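Local coordinates for heme-binding protein A (Haemophilus parasuis 29755, PDB 3TPA), which is a family 5 extracellular solute-binding protein related to the GbpA glutathione-binding proteins, with a ligand of its own that remains uncertain, at residues A[178-181]-A[182-186]; A[398-402]-A[403-407]. The protein carries 1 engineered substitution. All coordinates share one frame; numbering follows the deposited sequence.

In the fold
Contact 1 and contact 2 are both local turns of the chain at the ends of helices, and they follow one another in series. Residues 178-186 make a type I turn, the short helix 181-184 and its exit towards strand 192-194 of a mixed sheet. Residues 398-407 close helix 393-401 and lead into strand 407-413 of a different, six-stranded mixed sheet. Their centres lie 42 Å apart and their nearest atoms about 28 Å, so neither touches the other. Each centre is also well off the middle of the chain, 26 Å for contact 1 and 24 Å for contact 2. Both are structural packing at helix ends of the solute-binding fold, with no ligand placed in either.

Contact 1: A[178-181]-A[182-186]; sequences KPET and LDQQP
Thr181 and Gln185 meet through methyl and methylene groups, one helical turn apart. With CG2 of Thr181 anti to the backbone N, the methyl runs against the Gln185 chain, 3.5 Å from its CG, and the two side chains pass at a slant. Gln184, extended beyond CG, lies alongside Glu180, its NE2 3.9 Å from CB of Glu180.

The backbone bonds carry the turn. Leu182 N donates to Pro179 O at 3.0 Å. Glu180 O is gripped twice, by Asp183 N at 2.9 Å and by Gln184 N at 3.2 Å. Gln185 N then closes on Thr181 O at 2.9 Å, a fairly straight bond of 155°, just where Gln185 leaves helical geometry.

Asp183 and Leu182 are the buried residues of the contact, and their side chains are held by other parts of the chain. Asp183 OD1 makes a salt bridge to Arg103 and a hydrogen bond to Ser22, and OD2 a hydrogen bond to Ser115, which fixes the carboxylate by both oxygens. Leu182 packs on Phe99 of helix 94-105 and on Tyr169 of helix 167-175.

A type I beta turn, closed by Thr181 N to Lys178 O at 3.1 Å, runs directly into a single short helical turn with mixed i to i+3 and i to i+4 bonding, which links helix 167-175 to the chain leading to strand 192-194.

Contact 2: A[398-402]-A[403-407]; sequences KRTRE and GEFAA
The extended Glu404 side chain crosses that of Arg399 just past the end of helix 393-401, where Gly403 closes the helix in a Schellman motif. Gly403 takes positive phi (85°), a conformation that suits a residue without a side chain. Its N donates to Thr400 O at 2.9 Å, and Glu404 N reaches Arg399 O, also at 2.9 Å.

Across this cap the Glu404 carboxylate lies against the aliphatic part of Arg399, which is extended from CG to NE, and OE2 comes within 3.2 Å of CG. The guanidinium and carboxylate planes are only 12° apart, yet OE2 stands well out of the guanidinium plane, 4.2 Å from NE, and no N-H points at it. Glu402 runs alongside Glu404 with its OE1 4.1 Å from OE2; the two negative charges probably repel each other somewhat, and the Arg399 charge nearby may ease this.

On the buried side, chi1 of 79° sets CG of Phe405 between its backbone N and carbonyl carbon, with CD2 and CE2 brought beside Thr400. CG2 of Thr400 sits over one ring face, displaced toward the rim, in a CH-pi contact 4.2 Å from the centroid, while Tyr410 meets the ring edge-to-face and Trp356 packs on it too.

What joins the polar ends of Arg399 and Glu404 is one water, which accepts from NH1 at 2.7 Å and donates to OE1 at 2.9 Å.

Contact 1: A[178-181]-A[182-186]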
loop_
_atom_site.group_PDB
_atom_site.type_symbol
_atom_site.label_atom_id
_atom_site.label_comp_id
_atom_site.label_asym_id
_atom_site.label_seq_id
_atom_site.Cartn_x
_atom_site.Cartn_y
_atom_site.Cartn_z
ATOM N N LYS A 178 0.979 -18.952 27.820
ATOM C CA LYS A 178 0.254 -18.882 26.544
ATOM C C LYS A 178 0.422 -17.540 25.803
ATOM O O LYS A 178 -0.551 -16.810 25.583
ATOM C CB LYS A 178 -1.231 -19.228 26.739
ATOM C CG LYS A 178 -1.888 -18.555 27.936
ATOM C CD LYS A 178 -3.384 -18.827 27.962
ATOM C CE LYS A 178 -4.022 -18.382 29.275
ATOM N NZ LYS A 178 -3.980 -16.906 29.489
ATOM N N PRO A 179 1.663 -17.226 25.397
ATOM C CA PRO A 179 1.963 -15.948 24.739
ATOM C C PRO A 179 1.261 -15.848 23.392
ATOM O O PRO A 179 1.028 -14.736 22.897
ATOM C CB PRO A 179 3.484 -15.997 24.547
ATOM C CG PRO A 179 3.817 -17.448 24.540
ATOM C CD PRO A 179 2.860 -18.077 25.519
ATOM N N GLU A 180 0.933 -16.994 22.803
ATOM C CA GLU A 180 0.233 -17.006 21.522
ATOM C C GLU A 180 -1.067 -16.225 21.599
ATOM O O GLU A 180 -1.526 -15.656 20.620
ATOM C CB GLU A 180 -0.047 -18.438 21.055
ATOM C CG GLU A 180 1.108 -19.065 20.291
ATOM C CD GLU A 180 2.292 -19.384 21.186
ATOM O OE1 GLU A 180 2.076 -19.682 22.387
ATOM O OE2 GLU A 180 3.438 -19.344 20.683
ATOM N N THR A 181 -1.654 -16.189 22.781
ATOM C CA THR A 181 -2.940 -15.541 22.953
ATOM C C THR A 181 -2.862 -14.061 22.573
ATOM O O THR A 181 -3.872 -13.450 22.223
ATOM C CB THR A 181 -3.460 -15.706 24.377
ATOM O OG1 THR A 181 -3.646 -17.099 24.647
ATOM C CG2 THR A 181 -4.784 -15.000 24.552
ATOM N N LEU A 182 -1.660 -13.493 22.647
ATOM C CA LEU A 182 -1.461 -12.083 22.330
ATOM C C LEU A 182 -1.861 -11.845 20.888
ATOM O O LEU A 182 -2.439 -10.812 20.552
ATOM C CB LEU A 182 0.006 -11.670 22.529
ATOM C CG LEU A 182 0.327 -10.168 22.457
ATOM C CD1 LEU A 182 -0.172 -9.406 23.679
ATOM C CD2 LEU A 182 1.810 -9.955 22.286
ATOM N N ASP A 183 -1.565 -12.818 20.037
ATOM C CA ASP A 183 -1.832 -12.674 18.614
ATOM C C ASP A 183 -3.240 -13.136 18.221
ATOM O O ASP A 183 -3.789 -12.678 17.229
ATOM C CB ASP A 183 -0.778 -13.431 17.807
ATOM C CG ASP A 183 0.605 -12.881 18.011
ATOM O OD1 ASP A 183 0.765 -11.647 17.904
ATOM O OD2 ASP A 183 1.528 -13.674 18.297
ATOM N N GLN A 184 -3.825 -14.027 19.013
ATOM C CA GLN A 184 -5.097 -14.649 18.650
ATOM C C GLN A 184 -6.301 -13.981 19.276
ATOM O O GLN A 184 -7.398 -14.057 18.735
ATOM C CB GLN A 184 -5.092 -16.134 19.025
ATOM C CG GLN A 184 -4.053 -16.941 18.266
ATOM C CD GLN A 184 -3.824 -18.297 18.886
ATOM O OE1 GLN A 184 -4.512 -18.680 19.830
ATOM N NE2 GLN A 184 -2.853 -19.030 18.365
ATOM N N GLN A 185 -6.098 -13.337 20.422
ATOM C CA GLN A 185 -7.182 -12.653 21.122
ATOM C C GLN A 185 -6.748 -11.218 21.358
ATOM O O GLN A 185 -6.280 -10.867 22.443
ATOM C CB GLN A 185 -7.486 -13.343 22.454
ATOM C CG GLN A 185 -7.533 -14.850 22.351
ATOM C CD GLN A 185 -8.806 -15.342 21.707
ATOM O OE1 GLN A 185 -9.819 -14.639 21.693
ATOM N NE2 GLN A 185 -8.766 -16.560 21.169
ATOM N N PRO A 186 -6.893 -10.380 20.327
ATOM C CA PRO A 186 -6.287 -9.042 20.354
ATOM C C PRO A 186 -6.898 -8.108 21.389
ATOM O O PRO A 186 -8.113 -8.087 21.586
ATOM C CB PRO A 186 -6.521 -8.517 18.926
ATOM C CG PRO A 186 -7.687 -9.341 18.401
ATOM C CD PRO A 186 -7.524 -10.690 19.032
#

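Contact 2: A[398-402]-A[403-407]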
loop_
_atom_site.group_PDB
_atom_site.type_symbol
_atom_site.label_atom_id
_atom_site.label_comp_id
_atom_site.label_asym_id
_atom_site.label_seq_id
_atom_site.Cartn_x
_atom_site.Cartn_y
_atom_site.Cartn_z
ATOM N N LYS A 398 12.926 -13.516 -10.947
ATOM C CA LYS A 398 14.368 -13.611 -10.730
ATOM C C LYS A 398 15.143 -13.192 -11.974
ATOM O O LYS A 398 16.134 -12.478 -11.888
ATOM C CB LYS A 398 14.779 -15.015 -10.286
ATOM C CG LYS A 398 16.236 -15.117 -9.889
ATOM C CD LYS A 398 16.587 -16.534 -9.464
ATOM C CE LYS A 398 18.035 -16.609 -8.987
ATOM N NZ LYS A 398 18.480 -18.012 -8.789
ATOM N N ARG A 399 14.681 -13.608 -13.142
ATOM C CA ARG A 399 15.414 -13.250 -14.355
ATOM C C ARG A 399 15.153 -11.822 -14.799
ATOM O O ARG A 399 15.886 -11.278 -15.615
ATOM C CB ARG A 399 15.108 -14.218 -15.491
ATOM C CG ARG A 399 15.488 -15.640 -15.171
ATOM C CD ARG A 399 15.107 -16.550 -16.302
ATOM N NE ARG A 399 15.148 -17.938 -15.877
ATOM C CZ ARG A 399 14.967 -18.967 -16.693
ATOM N NH1 ARG A 399 14.738 -18.754 -17.978
ATOM N NH2 ARG A 399 15.023 -20.200 -16.223
ATOM N N THR A 400 14.097 -11.217 -14.276
ATOM C CA THR A 400 13.871 -9.806 -14.523
ATOM C C THR A 400 14.867 -9.004 -13.682
ATOM O O THR A 400 15.571 -8.137 -14.208
ATOM C CB THR A 400 12.422 -9.383 -14.217
ATOM O OG1 THR A 400 11.548 -9.916 -15.217
ATOM C CG2 THR A 400 12.295 -7.868 -14.228
ATOM N N ARG A 401 14.926 -9.302 -12.379
ATOM C CA ARG A 401 15.867 -8.636 -11.488
ATOM C C ARG A 401 17.298 -8.748 -12.021
ATOM O O ARG A 401 18.080 -7.805 -11.934
ATOM C CB ARG A 401 15.762 -9.209 -10.067
ATOM C CG ARG A 401 14.398 -8.973 -9.418
ATOM C CD ARG A 401 14.367 -9.404 -7.953
ATOM N NE ARG A 401 14.363 -10.855 -7.783
ATOM C CZ ARG A 401 13.291 -11.574 -7.446
ATOM N NH1 ARG A 401 12.123 -10.985 -7.237
ATOM N NH2 ARG A 401 13.386 -12.887 -7.308
ATOM N N GLU A 402 17.631 -9.897 -12.594
ATOM C CA GLU A 402 18.982 -10.118 -13.112
ATOM C C GLU A 402 19.255 -9.513 -14.483
ATOM O O GLU A 402 20.375 -9.578 -14.973
ATOM C CB GLU A 402 19.296 -11.612 -13.128
ATOM C CG GLU A 402 19.397 -12.205 -11.734
ATOM C CD GLU A 402 19.420 -13.707 -11.760
ATOM O OE1 GLU A 402 19.225 -14.273 -12.856
ATOM O OE2 GLU A 402 19.622 -14.315 -10.688
ATOM N N GLY A 403 18.241 -8.929 -15.112
ATOM C CA GLY A 403 18.461 -8.237 -16.378
ATOM C C GLY A 403 18.425 -9.091 -17.634
ATOM O O GLY A 403 18.942 -8.693 -18.675
ATOM N N GLU A 404 17.807 -10.264 -17.554
ATOM C CA GLU A 404 17.603 -11.088 -18.748
ATOM C C GLU A 404 16.486 -10.599 -19.674
ATOM O O GLU A 404 16.525 -10.844 -20.880
ATOM C CB GLU A 404 17.301 -12.534 -18.365
ATOM C CG GLU A 404 18.496 -13.319 -17.866
ATOM C CD GLU A 404 18.193 -14.798 -17.768
ATOM O OE1 GLU A 404 17.777 -15.393 -18.792
ATOM O OE2 GLU A 404 18.353 -15.357 -16.664
ATOM N N PHE A 405 15.480 -9.928 -19.125
ATOM C CA PHE A 405 14.342 -9.519 -19.945
ATOM C C PHE A 405 14.724 -8.363 -20.852
ATOM O O PHE A 405 15.787 -7.733 -20.672
ATOM C CB PHE A 405 13.159 -9.098 -19.069
ATOM C CG PHE A 405 13.289 -7.710 -18.509
ATOM C CD1 PHE A 405 12.417 -6.705 -18.902
ATOM C CD2 PHE A 405 14.304 -7.405 -17.620
ATOM C CE1 PHE A 405 12.537 -5.413 -18.396
ATOM C CE2 PHE A 405 14.441 -6.122 -17.116
ATOM C CZ PHE A 405 13.547 -5.122 -17.504
ATOM N N ALA A 406 13.852 -8.107 -21.832
ATOM C CA ALA A 406 13.947 -6.950 -22.716
ATOM C C ALA A 406 12.867 -5.940 -22.317
ATOM O O ALA A 406 13.160 -4.891 -21.726
ATOM C CB ALA A 406 13.761 -7.378 -24.177
ATOM N N ALA A 407 11.619 -6.267 -22.658
ATOM C CA ALA A 407 10.452 -5.512 -22.201
ATOM C C ALA A 407 9.564 -6.424 -21.360
ATOM O O ALA A 407 9.637 -7.643 -21.484
ATOM C CB ALA A 407 9.657 -4.965 -23.392
HETATM O O HOH W 1 15.347 -16.764 -19.700
#